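PDB 6XNV: CBS domain-containing protein from Listeria monocytogenes, which binds the bacterial second messenger c-di-AMP through its paired CBS domains and probably acts as a nucleotide-sensing regulator. Local coordinates for the 2BA site. Numbering follows the deposited sequence. Chains: chain A/B, CBS domain-containing protein.

The 2BA site. Residues chain A 36-38, 57-61, 127-128, 141, 143-145; chain B 124-125, 127, 144. With 2BA ((2R,3R,3aS,5R,7aR,9R,10R,10aS,12R,14aR)-2,9-bis(6-amino-9H-purin-9-yl)octahydro-2H,7H-difuro[3,2-d:3',2'-j][1,3,7,9,2,8 ]tetraoxadiphosphacyclododecine-3,5,10,12-tetrol 5,12-dioxide), chain C.
This is the nucleotide cleft of a paired-CBS (Bateman) module, occupied by c-di-AMP (2BA) at the meeting of chains A and B. Adenine is read at its Watson-Crick edge by main-chain groups: the exocyclic amine N6 donates to A:Lys36 O (3.0 Å), approaching above the carbonyl plane, while A:Ala38 N donates to ring N1 (3.1 Å). This donor-acceptor order suits adenine and probably disfavours guanine, which presents the reverse pattern. A:Tyr58, its CG anti to the carbonyl carbon (chi1 -65°), lies over one face of that base, the six-membered rings 3.5 Å between centroids and tilted by 11°. A:Ile141 CD1 covers the imidazole part from the other face, at the tip of an extended chain, so the purine is sandwiched. On the far side of the tyrosine ring, A:Tyr58 CE1 comes within 3.4 Å of N71 of the second adenine. The ribose O2' donates to A:Val60 O in the carbonyl plane, on a lone pair, and A:Phe128 CD1 makes an apolar contact with sugar carbon C1'. One phosphate takes bonds from A:Ser59 N and OG; the hydroxyl reaches O2P1 at 2.8 Å from the crowded position (chi1 53°). The other phosphate receives A:Arg145 N at O2P, at the start of helix 144-157, whose dipole may help hold the negative charge. Chain B supplies an extended B:Arg144, gripping end-on: NH1 bonds the 2'-hydroxyl O2'1 (2.9 Å) and NH2 the ester oxygen O3'1 (2.8 Å), both near the guanidinium plane, and NH2 also forms a salt bridge with phosphate O2P. A:Arg145 NH2 meets the syn lone pair of B:Asp125 OD2 at 2.6 Å, a salt bridge joining the subunits beside the ligand.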
loop_
_atom_site.group_PDB
_atom_site.type_symbol
_atom_site.label_atom_id
_atom_site.label_comp_id
_atom_site.label_asym_id
_atom_site.label_seq_id
_atom_site.Cartn_x
_atom_site.Cartn_y
_atom_site.Cartn_z
ATOM N N LYS A 36 5.686 -15.761 7.925
ATOM C CA LYS A 36 4.529 -14.898 8.121
ATOM C C LYS A 36 4.270 -13.963 6.945
ATOM O O LYS A 36 3.311 -13.190 6.989
ATOM C CB LYS A 36 4.708 -14.086 9.404
ATOM C CG LYS A 36 5.113 -14.948 10.606
ATOM C CD LYS A 36 5.155 -14.122 11.899
ATOM C CE LYS A 36 4.004 -14.483 12.824
ATOM N NZ LYS A 36 2.718 -14.485 12.076
ATOM N N VAL A 37 5.080 -14.034 5.888
ATOM C CA VAL A 37 5.053 -13.085 4.781
ATOM C C VAL A 37 4.395 -13.768 3.593
ATOM O O VAL A 37 4.892 -14.796 3.116
ATOM C CB VAL A 37 6.471 -12.617 4.410
ATOM C CG1 VAL A 37 6.477 -11.891 3.054
ATOM C CG2 VAL A 37 7.072 -11.755 5.503
ATOM N N ALA A 38 3.291 -13.198 3.107
ATOM C CA ALA A 38 2.683 -13.700 1.885
ATOM C C ALA A 38 3.576 -13.399 0.688
ATOM O O ALA A 38 4.241 -12.361 0.632
ATOM C CB ALA A 38 1.304 -13.078 1.664
ATOM N N GLY A 57 -4.572 -9.678 1.413
ATOM C CA GLY A 57 -4.792 -8.340 1.908
ATOM C C GLY A 57 -3.617 -7.383 1.844
ATOM O O GLY A 57 -3.791 -6.206 2.178
ATOM N N TYR A 58 -2.425 -7.830 1.462
ATOM C CA TYR A 58 -1.293 -6.923 1.309
ATOM C C TYR A 58 -1.172 -6.465 -0.132
ATOM O O TYR A 58 -1.425 -7.238 -1.061
ATOM C CB TYR A 58 0.001 -7.592 1.745
ATOM C CG TYR A 58 -0.036 -7.902 3.196
ATOM C CD1 TYR A 58 -0.048 -6.870 4.135
ATOM C CD2 TYR A 58 -0.101 -9.215 3.647
ATOM C CE1 TYR A 58 -0.099 -7.148 5.475
ATOM C CE2 TYR A 58 -0.147 -9.500 5.007
ATOM C CZ TYR A 58 -0.141 -8.457 5.906
ATOM O OH TYR A 58 -0.180 -8.705 7.252
ATOM N N SER A 59 -0.792 -5.204 -0.318
ATOM C CA SER A 59 -0.814 -4.626 -1.652
ATOM C C SER A 59 0.504 -4.772 -2.420
ATOM O O SER A 59 0.508 -4.551 -3.633
ATOM C CB SER A 59 -1.188 -3.153 -1.553
ATOM O OG SER A 59 -0.331 -2.512 -0.643
ATOM N N VAL A 60 1.611 -5.126 -1.763
ATOM C CA VAL A 60 2.898 -5.389 -2.412
ATOM C C VAL A 60 3.552 -6.557 -1.680
ATOM O O VAL A 60 3.707 -6.510 -0.449
ATOM C CB VAL A 60 3.853 -4.171 -2.383
ATOM C CG1 VAL A 60 5.180 -4.496 -3.090
ATOM C CG2 VAL A 60 3.230 -2.891 -2.966
ATOM N N ILE A 61 3.958 -7.588 -2.416
ATOM C CA ILE A 61 4.509 -8.780 -1.776
ATOM C C ILE A 61 5.664 -9.332 -2.603
ATOM O O ILE A 61 5.772 -9.062 -3.808
ATOM C CB ILE A 61 3.444 -9.883 -1.564
ATOM C CG1 ILE A 61 2.916 -10.378 -2.910
ATOM C CG2 ILE A 61 2.332 -9.419 -0.622
ATOM C CD1 ILE A 61 1.990 -11.545 -2.743
ATOM N N PRO A 127 7.841 1.164 1.909
ATOM C CA PRO A 127 7.055 0.690 3.062
ATOM C C PRO A 127 7.647 -0.525 3.726
ATOM O O PRO A 127 7.322 -0.785 4.882
ATOM C CB PRO A 127 5.678 0.365 2.454
ATOM C CG PRO A 127 5.615 1.214 1.214
ATOM C CD PRO A 127 7.041 1.235 0.675
ATOM N N PHE A 128 8.487 -1.294 3.035
ATOM C CA PHE A 128 9.164 -2.431 3.639
ATOM C C PHE A 128 10.369 -2.766 2.785
ATOM O O PHE A 128 10.411 -2.437 1.592
ATOM C CB PHE A 128 8.250 -3.651 3.753
ATOM C CG PHE A 128 7.991 -4.349 2.429
ATOM C CD1 PHE A 128 6.942 -3.946 1.600
ATOM C CD2 PHE A 128 8.800 -5.399 2.009
ATOM C CE1 PHE A 128 6.688 -4.592 0.404
ATOM C CE2 PHE A 128 8.574 -6.029 0.795
ATOM C CZ PHE A 128 7.512 -5.633 -0.008
ATOM N N ILE A 141 11.120 -9.521 6.322
ATOM C CA ILE A 141 11.028 -8.118 5.938
ATOM C C ILE A 141 11.091 -7.213 7.164
ATOM O O ILE A 141 10.860 -7.632 8.302
ATOM C CB ILE A 141 9.749 -7.825 5.115
ATOM C CG1 ILE A 141 8.505 -7.909 6.014
ATOM C CG2 ILE A 141 9.642 -8.782 3.886
ATOM C CD1 ILE A 141 7.191 -7.620 5.295
ATOM N N THR A 143 9.447 -3.512 8.207
ATOM C CA THR A 143 8.381 -2.631 7.757
ATOM C C THR A 143 8.463 -1.287 8.463
ATOM O O THR A 143 9.074 -1.160 9.529
ATOM C CB THR A 143 7.009 -3.252 8.016
ATOM O OG1 THR A 143 6.849 -3.452 9.425
ATOM C CG2 THR A 143 6.870 -4.599 7.284
ATOM N N ARG A 144 7.842 -0.278 7.836
ATOM C CA ARG A 144 7.702 1.024 8.471
ATOM C C ARG A 144 7.041 0.895 9.822
ATOM O O ARG A 144 7.386 1.628 10.757
ATOM C CB ARG A 144 6.856 1.974 7.619
ATOM C CG ARG A 144 7.541 2.570 6.458
ATOM C CD ARG A 144 6.558 3.241 5.545
ATOM N NE ARG A 144 7.279 4.019 4.549
ATOM C CZ ARG A 144 6.706 4.790 3.636
ATOM N NH1 ARG A 144 7.466 5.472 2.796
ATOM N NH2 ARG A 144 5.377 4.892 3.575
ATOM N N ARG A 145 6.086 -0.033 9.938
ATOM C CA ARG A 145 5.323 -0.183 11.171
ATOM C C ARG A 145 6.223 -0.357 12.398
ATOM O O ARG A 145 5.943 0.214 13.459
ATOM C CB ARG A 145 4.352 -1.348 11.025
ATOM C CG ARG A 145 3.275 -1.375 12.103
ATOM C CD ARG A 145 2.207 -2.404 11.818
ATOM N NE ARG A 145 1.099 -2.265 12.748
ATOM C CZ ARG A 145 1.071 -2.798 13.966
ATOM N NH1 ARG A 145 2.105 -3.515 14.395
ATOM N NH2 ARG A 145 0.005 -2.611 14.746
ATOM N N VAL B 124 0.752 4.294 13.004
ATOM C CA VAL B 124 1.351 2.988 13.252
ATOM C C VAL B 124 0.616 1.900 12.483
ATOM O O VAL B 124 1.204 0.877 12.126
ATOM C CB VAL B 124 1.370 2.683 14.769
ATOM C CG1 VAL B 124 1.694 1.205 15.030
ATOM C CG2 VAL B 124 2.353 3.604 15.494
ATOM N N ASP B 125 -0.671 2.083 12.230
ATOM C CA ASP B 125 -1.464 1.045 11.601
ATOM C C ASP B 125 -2.152 1.524 10.330
ATOM O O ASP B 125 -2.833 0.727 9.673
ATOM C CB ASP B 125 -2.504 0.494 12.596
ATOM C CG ASP B 125 -1.908 -0.533 13.574
ATOM O OD1 ASP B 125 -1.424 -0.145 14.667
ATOM O OD2 ASP B 125 -1.932 -1.744 13.254
ATOM N N PRO B 127 -1.329 3.682 6.681
ATOM C CA PRO B 127 -0.361 4.418 5.857
ATOM C C PRO B 127 -0.619 5.914 5.809
ATOM O O PRO B 127 0.335 6.698 5.801
ATOM C CB PRO B 127 -0.530 3.769 4.475
ATOM C CG PRO B 127 -1.005 2.418 4.752
ATOM C CD PRO B 127 -1.852 2.488 5.990
ATOM N N ARG B 144 2.573 8.455 6.444
ATOM C CA ARG B 144 3.704 7.919 7.189
ATOM C C ARG B 144 5.011 8.562 6.744
ATOM O O ARG B 144 5.898 8.830 7.569
ATOM C CB ARG B 144 3.786 6.394 6.999
ATOM C CG ARG B 144 2.689 5.580 7.678
ATOM C CD ARG B 144 2.881 4.099 7.346
ATOM N NE ARG B 144 2.164 3.207 8.247
ATOM C CZ ARG B 144 2.130 1.884 8.127
ATOM N NH1 ARG B 144 1.453 1.162 9.011
ATOM N NH2 ARG B 144 2.766 1.279 7.122
HETATM P P 2BA C . 3.221 -2.249 7.489
HETATM O O1P 2BA C . 2.971 -3.339 8.488
HETATM O O2P 2BA C . 4.372 -1.287 7.710
HETATM O "O5'" 2BA C . 3.465 -2.964 6.047
HETATM C "C5'" 2BA C . 4.147 -2.260 5.017
HETATM C "C4'" 2BA C . 4.015 -3.015 3.709
HETATM O "O4'" 2BA C . 4.846 -4.186 3.770
HETATM C "C3'" 2BA C . 2.606 -3.533 3.447
HETATM O "O3'" 2BA C . 1.847 -2.559 2.761
HETATM C "C2'" 2BA C . 2.885 -4.747 2.580
HETATM O "O2'" 2BA C . 3.261 -4.398 1.247
HETATM C "C1'" 2BA C . 4.178 -5.282 3.139
HETATM N N9 2BA C . 3.869 -6.295 4.159
HETATM C C8 2BA C . 3.810 -6.096 5.488
HETATM N N7 2BA C . 3.504 -7.246 6.143
HETATM C C5 2BA C . 3.358 -8.198 5.213
HETATM C C6 2BA C . 3.054 -9.640 5.210
HETATM N N6 2BA C . 2.819 -10.340 6.349
HETATM N N1 2BA C . 3.013 -10.246 4.006
HETATM C C2 2BA C . 3.235 -9.599 2.856
HETATM N N3 2BA C . 3.523 -8.297 2.786
HETATM C C4 2BA C . 3.598 -7.559 3.912
HETATM P P1 2BA C . 0.252 -2.570 2.670
HETATM O O1P1 2BA C . -0.305 -3.929 2.307
HETATM O O2P1 2BA C . -0.020 -1.358 1.855
HETATM O "O5'1" 2BA C . -0.093 -2.279 4.220
HETATM C "C5'1" 2BA C . 0.005 -0.951 4.735
HETATM C "C4'1" 2BA C . -0.249 -0.975 6.244
HETATM O "O4'1" 2BA C . -1.585 -1.418 6.560
HETATM C "C3'1" 2BA C . 0.665 -1.959 6.950
HETATM O "O3'1" 2BA C . 1.915 -1.354 7.235
HETATM C "C2'1" 2BA C . -0.123 -2.349 8.187
HETATM O "O2'1" 2BA C . 0.269 -1.497 9.287
HETATM C "C1'1" 2BA C . -1.589 -2.132 7.789
HETATM N N91 2BA C . -2.101 -3.480 7.559
HETATM C C81 2BA C . -2.381 -4.060 6.376
HETATM N N71 2BA C . -2.781 -5.353 6.581
HETATM C C51 2BA C . -2.762 -5.604 7.900
HETATM C C61 2BA C . -3.043 -6.735 8.808
HETATM N N61 2BA C . -3.477 -7.933 8.366
HETATM N N11 2BA C . -2.868 -6.549 10.132
HETATM C C21 2BA C . -2.438 -5.393 10.638
HETATM N N31 2BA C . -2.169 -4.325 9.876
HETATM C C41 2BA C . -2.303 -4.365 8.529
HETATM O O HOH W 1 -2.908 -3.676 2.997
HETATM O O HOH W 2 4.644 -4.627 9.955
#